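Local atomic coordinates of possible flavin reductase (Haemophilus somnus 129PT, PDB entry 2R0X), a protein that probably binds FMN and acts as an NADPH-dependent flavin reductase, built on a split-barrel-like fold. Residues K64-M69 and T121-V126. Numbering follows the deposited sequence. Where two conformers were deposited one is given.
Sequences KNRVLM and TEIKHV. With EDO (1,2-ethanediol), chain J.
At a surface corner of the split barrel, where helix 59-65 gives way to strand 67-72, Arg66 reaches over the bulged strand 114-126 to Thr121 and Ile123. Arg66 is the first residue beyond the helix; its positive phi (64°) ends the helical run before the chain enters strand 67-72, and its backbone pairs with Ile120. Bends at chi2 and chi3 (-65° and -66°) bring the guanidinium back against strand 114-126. There NH2 hydrogen-bonds Ile120 O, and Thr121 O lies at the guanidinium edge, 3.1 Å from Arg66 NH2. Ile123 points toward Arg66, and its CD1 lies over one guanidinium face, 4.1 Å from both CD and NE of Arg66. Arginine suits this place because its edge carries the N-H donors while its flat face and CD methylene accept a methyl group. The Thr121 carbonyl belongs to a classic beta bulge, in which Thr121 and Glu122 share Ile133 of strand 129-141 as partner. Farther along, His125 NE2 hydrogen-bonds O1 of an ethanediol, probably from the crystallisation liquor, at 2.9 Å, while His125 ND1 hydrogen-bonds Asp130 OD1. A guanidinium face has little hydrogen-bonding capacity, so Arg66 can lie against Ile123 while its edge serves the backbone.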
loop_
_atom_site.group_PDB
_atom_site.type_symbol
_atom_site.label_atom_id
_atom_site.label_comp_id
_atom_site.label_asym_id
_atom_site.label_seq_id
_atom_site.Cartn_x
_atom_site.Cartn_y
_atom_site.Cartn_z
ATOM N N LYS A 64 12.453 6.934 17.867
ATOM C CA LYS A 64 13.610 7.677 18.406
ATOM C C LYS A 64 14.324 8.408 17.269
ATOM O O LYS A 64 14.650 9.601 17.364
ATOM C CB LYS A 64 14.599 6.715 19.076
ATOM C CG LYS A 64 15.942 7.337 19.443
ATOM N N ASN A 65 14.598 7.694 16.169
ATOM C CA ASN A 65 15.433 8.255 15.087
ATOM C C ASN A 65 14.730 9.206 14.162
ATOM O O ASN A 65 15.291 10.172 13.661
ATOM C CB ASN A 65 16.034 7.168 14.216
ATOM C CG ASN A 65 16.899 6.253 14.987
ATOM O OD1 ASN A 65 17.279 6.565 16.127
ATOM N ND2 ASN A 65 17.242 5.122 14.395
ATOM N N ARG A 66 13.490 8.878 13.876
ATOM C CA ARG A 66 12.680 9.700 12.987
ATOM C C ARG A 66 13.156 9.813 11.540
ATOM O O ARG A 66 12.800 10.753 10.814
ATOM C CB ARG A 66 12.392 11.045 13.622
ATOM C CG ARG A 66 11.559 10.889 14.883
ATOM C CD ARG A 66 10.147 10.341 14.646
ATOM N NE ARG A 66 9.330 11.275 13.891
ATOM C CZ ARG A 66 8.586 12.224 14.451
ATOM N NH1 ARG A 66 8.473 12.346 15.762
ATOM N NH2 ARG A 66 7.964 13.073 13.663
ATOM N N VAL A 67 13.863 8.768 11.107
ATOM C CA VAL A 67 14.223 8.582 9.709
ATOM C C VAL A 67 14.076 7.111 9.399
ATOM O O VAL A 67 14.179 6.277 10.316
ATOM C CB VAL A 67 15.671 9.053 9.418
ATOM C CG1 VAL A 67 15.765 10.606 9.525
ATOM C CG2 VAL A 67 16.693 8.377 10.311
ATOM N N LEU A 68 13.838 6.783 8.135
ATOM C CA LEU A 68 13.810 5.390 7.715
ATOM C C LEU A 68 14.173 5.344 6.240
ATOM O O LEU A 68 14.040 6.303 5.507
ATOM C CB LEU A 68 12.463 4.730 8.004
ATOM C CG LEU A 68 11.191 5.249 7.384
ATOM C CD1 LEU A 68 11.058 4.868 5.925
ATOM C CD2 LEU A 68 10.002 4.680 8.138
HETATM N N MSE A 69 14.565 4.142 5.824
HETATM C CA MSE A 69 14.783 3.798 4.420
HETATM C C MSE A 69 13.795 2.713 4.021
HETATM O O MSE A 69 13.712 1.696 4.723
HETATM C CB MSE A 69 16.197 3.261 4.265
HETATM C CG MSE A 69 16.565 2.841 2.849
HETATM SE SE MSE A 69 17.082 4.236 1.635
HETATM C CE MSE A 69 18.669 4.750 2.658
ATOM N N THR A 121 7.984 12.405 9.171
ATOM C CA THR A 121 7.523 13.721 9.418
ATOM C C THR A 121 6.490 13.734 10.547
ATOM O O THR A 121 6.518 14.602 11.420
ATOM C CB THR A 121 6.975 14.247 8.122
ATOM O OG1 THR A 121 7.965 13.998 7.084
ATOM C CG2 THR A 121 6.653 15.718 8.270
ATOM N N GLU A 122 5.588 12.758 10.544
ATOM C CA GLU A 122 4.567 12.643 11.581
ATOM C C GLU A 122 4.170 11.165 11.725
ATOM O O GLU A 122 4.407 10.330 10.842
ATOM C CB GLU A 122 3.407 13.590 11.311
ATOM C CG GLU A 122 2.569 13.207 10.189
ATOM C CD GLU A 122 1.330 14.062 9.963
ATOM O OE1 GLU A 122 1.046 14.979 10.757
ATOM O OE2 GLU A 122 0.623 13.774 8.992
ATOM N N ILE A 123 3.591 10.893 12.880
ATOM C CA ILE A 123 3.162 9.567 13.277
ATOM C C ILE A 123 1.724 9.649 13.712
ATOM O O ILE A 123 1.383 10.513 14.530
ATOM C CB ILE A 123 4.071 8.997 14.398
ATOM C CG1 ILE A 123 5.548 8.936 13.948
ATOM C CG2 ILE A 123 3.592 7.638 14.878
ATOM C CD1 ILE A 123 6.556 8.435 15.009
ATOM N N LYS A 124 0.889 8.768 13.152
ATOM C CA LYS A 124 -0.511 8.670 13.551
ATOM C C LYS A 124 -0.773 7.304 14.174
ATOM O O LYS A 124 -0.337 6.305 13.662
ATOM C CB LYS A 124 -1.426 8.907 12.359
ATOM C CG LYS A 124 -1.256 10.268 11.666
ATOM C CD LYS A 124 -1.603 11.486 12.542
ATOM C CE LYS A 124 -1.530 12.798 11.780
ATOM N NZ LYS A 124 -1.824 13.905 12.703
ATOM N N HIS A 125 -1.506 7.279 15.275
ATOM C CA HIS A 125 -1.805 6.033 15.933
ATOM C C HIS A 125 -3.116 5.426 15.412
ATOM O O HIS A 125 -4.137 6.099 15.382
ATOM C CB HIS A 125 -1.932 6.245 17.448
ATOM C CG HIS A 125 -0.742 6.866 18.094
ATOM N ND1 HIS A 125 0.533 6.388 17.926
ATOM C CD2 HIS A 125 -0.631 7.934 18.935
ATOM C CE1 HIS A 125 1.384 7.120 18.632
ATOM N NE2 HIS A 125 0.700 8.057 19.265
ATOM N N VAL A 126 -3.063 4.137 15.065
ATOM C CA VAL A 126 -4.236 3.387 14.665
ATOM C C VAL A 126 -4.261 2.057 15.425
ATOM O O VAL A 126 -3.975 0.981 14.887
ATOM C CB VAL A 126 -4.276 3.141 13.135
ATOM C CG1 VAL A 126 -5.660 2.539 12.703
ATOM C CG2 VAL A 126 -4.047 4.450 12.384
HETATM C C1 EDO J . 2.479 10.989 21.155
HETATM O O1 EDO J . 1.808 9.745 21.319
HETATM C C2 EDO J . 1.896 11.679 19.965
HETATM O O2 EDO J . 2.221 10.927 18.796
#